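Local coordinates for immunity protein (Neisseria meningitidis, PDB 4Q7O) that confers immunity against contact-dependent growth inhibition, probably by binding and neutralising the cognate toxin, at the interface of chains A and B. Numbering follows the deposited sequence. Chains: chain A/B, Immunity protein.

The interface of chains A and B. Residues chain A 4-7, 29, 33-34; chain B 20-22, 76, 100.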
# COMPACT_ATOMS: atom_id res chain seq x y z
N MET A 4 4.41 0.84 -15.59
CA MET A 4 4.29 -0.35 -14.75
C MET A 4 3.19 -1.27 -15.29
O MET A 4 2.52 -0.93 -16.27
CB MET A 4 4.04 0.05 -13.29
CG MET A 4 2.85 0.97 -13.06
SD MET A 4 2.88 1.86 -11.48
CE MET A 4 2.78 0.51 -10.30
N LYS A 5 3.02 -2.44 -14.66
CA LYS A 5 1.90 -3.31 -15.01
C LYS A 5 0.62 -2.61 -14.60
O LYS A 5 0.48 -2.13 -13.48
CB LYS A 5 1.99 -4.66 -14.27
CG LYS A 5 3.12 -5.58 -14.73
CD LYS A 5 3.07 -6.87 -13.93
CE LYS A 5 4.46 -7.42 -13.64
NZ LYS A 5 4.44 -8.62 -12.74
N ASN A 6 -0.34 -2.54 -15.52
CA ASN A 6 -1.59 -1.84 -15.26
C ASN A 6 -2.44 -2.60 -14.24
O ASN A 6 -2.39 -3.82 -14.18
CB ASN A 6 -2.32 -1.63 -16.57
CG ASN A 6 -1.39 -1.16 -17.67
OD1 ASN A 6 -0.26 -0.73 -17.40
ND2 ASN A 6 -1.83 -1.24 -18.91
N ASN A 7 -3.19 -1.87 -13.42
CA ASN A 7 -3.95 -2.53 -12.36
C ASN A 7 -5.10 -3.36 -12.91
O ASN A 7 -5.90 -2.90 -13.72
CB ASN A 7 -4.48 -1.54 -11.32
CG ASN A 7 -5.47 -2.19 -10.36
OD1 ASN A 7 -6.63 -1.78 -10.25
ND2 ASN A 7 -5.02 -3.23 -9.67
N GLU A 29 -2.17 -5.75 -5.28
CA GLU A 29 -1.45 -4.91 -6.23
C GLU A 29 0.06 -5.16 -6.16
O GLU A 29 0.75 -5.17 -7.19
CB GLU A 29 -1.76 -3.42 -6.01
CG GLU A 29 -3.15 -3.01 -6.50
CD GLU A 29 -3.43 -1.51 -6.43
OE1 GLU A 29 -2.65 -0.76 -5.80
OE2 GLU A 29 -4.47 -1.09 -7.00
N GLN A 33 2.23 -6.75 -9.24
CA GLN A 33 3.26 -5.91 -9.83
C GLN A 33 4.66 -6.55 -9.77
O GLN A 33 5.41 -6.50 -10.74
CB GLN A 33 3.31 -4.55 -9.13
CG GLN A 33 4.10 -3.51 -9.90
CD GLN A 33 3.45 -3.16 -11.23
OE1 GLN A 33 4.14 -2.95 -12.23
NE2 GLN A 33 2.12 -3.09 -11.25
N PHE A 34 5.00 -7.13 -8.62
CA PHE A 34 6.39 -7.53 -8.39
C PHE A 34 6.69 -9.01 -8.64
O PHE A 34 7.85 -9.40 -8.76
CB PHE A 34 6.83 -7.18 -6.96
CG PHE A 34 6.74 -5.72 -6.62
CD1 PHE A 34 6.94 -4.74 -7.58
CD2 PHE A 34 6.45 -5.33 -5.32
CE1 PHE A 34 6.85 -3.39 -7.25
CE2 PHE A 34 6.37 -3.99 -4.98
CZ PHE A 34 6.56 -3.02 -5.95
N ASN B 20 -2.92 2.54 -8.78
CA ASN B 20 -1.89 1.49 -8.72
C ASN B 20 -0.60 2.02 -8.07
O ASN B 20 0.49 1.52 -8.32
CB ASN B 20 -1.61 0.90 -10.11
CG ASN B 20 -1.10 -0.53 -10.06
OD1 ASN B 20 -1.24 -1.23 -9.06
ND2 ASN B 20 -0.52 -0.97 -11.18
N HIS B 21 -0.75 3.04 -7.23
CA HIS B 21 0.40 3.63 -6.52
C HIS B 21 0.39 3.24 -5.05
O HIS B 21 0.45 4.10 -4.17
CB HIS B 21 0.41 5.14 -6.71
CG HIS B 21 0.64 5.55 -8.13
ND1 HIS B 21 0.27 6.78 -8.63
CD2 HIS B 21 1.22 4.89 -9.16
CE1 HIS B 21 0.60 6.85 -9.90
NE2 HIS B 21 1.19 5.72 -10.25
N PHE B 22 0.32 1.94 -4.82
CA PHE B 22 0.26 1.39 -3.47
C PHE B 22 1.48 1.75 -2.61
O PHE B 22 1.37 1.78 -1.39
CB PHE B 22 0.07 -0.13 -3.53
CG PHE B 22 1.10 -0.84 -4.36
CD1 PHE B 22 2.29 -1.27 -3.79
CD2 PHE B 22 0.88 -1.07 -5.71
CE1 PHE B 22 3.25 -1.93 -4.55
CE2 PHE B 22 1.84 -1.72 -6.49
CZ PHE B 22 3.03 -2.15 -5.90
N ASN B 76 9.24 1.21 -11.30
CA ASN B 76 7.95 1.61 -11.84
C ASN B 76 7.86 3.13 -11.90
O ASN B 76 8.02 3.79 -10.88
CB ASN B 76 6.80 1.15 -10.93
CG ASN B 76 6.71 -0.35 -10.80
OD1 ASN B 76 7.19 -1.11 -11.64
ND2 ASN B 76 6.04 -0.79 -9.73
N LEU B 100 8.71 3.47 -6.35
CA LEU B 100 7.79 4.11 -7.28
C LEU B 100 8.30 5.48 -7.64
O LEU B 100 8.75 6.23 -6.78
CB LEU B 100 6.41 4.23 -6.65
CG LEU B 100 5.33 5.00 -7.42
CD1 LEU B 100 4.95 4.28 -8.69
CD2 LEU B 100 4.10 5.23 -6.56
O HOH W 1 -0.34 -3.78 -9.44
O HOH W 2 -0.48 0.99 -13.28
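Two copies of the immunity protein meet here in an asymmetric patch, and the pairing may be a crystal contact. Chain A gives its N-terminal segment and helix 22-34. Chain B gives the loop before its own helix 22-34 and the first residue of that helix, B:Phe22, with B:Asn76 and a methyl of B:Leu100 near the A:Met4 sulfur.

Hydrogen bonds within chain A shape the receiving surface. The A:Gln33 chain bends at chi2, and its amide pairs with the backbone of A:Lys5. OE1 takes the A:Lys5 N-H in the carbonyl plane, on a lone pair, at 2.7 Å from N. NE2 gives a nearly straight bond to A:Lys5 O. This double grip fixes the rotation of the amide and ties the N-terminal segment to the helix.

Water links the polar groups across the interface. The amide of B:Asn20, with CG anti to the backbone N (chi1 -153°), enters between A:Asn7, A:Glu29 and A:Gln33. Its OD1 lies 2.7 Å from water 1, which also meets A:Glu29 O and A:Gln33 NE2. Its ND2 gives a straight bond to water 2, 2.9 Å away. Water 2 in turn reaches A:Lys5 O, at 3.3 Å. The same ND2 is close to this carbonyl, but its N-H points elsewhere.

Apolar packing surrounds this network. A:Met4 lies across B:Asn76 at about a right angle. Its chain bends at chi3 (-64°), bringing the CE methyl towards B:Asn20, while CB packs on B:Asn76 CG at 3.7 Å. A:Asn7 CB touches the B:Asn20 amide carbon CG. A:Glu29 runs antiparallel alongside B:Phe22, with CB 3.6 Å from ring atom CD2.

The aromatic rings of A:Phe34 and B:Phe22 meet tip to tip, edge-to-face, with planes 68° apart. A:Phe34 CE2 lies in the plane of the B:Phe22 ring, at its edge, and A:Phe34 CZ is 3.6 Å from B:Phe22 CZ.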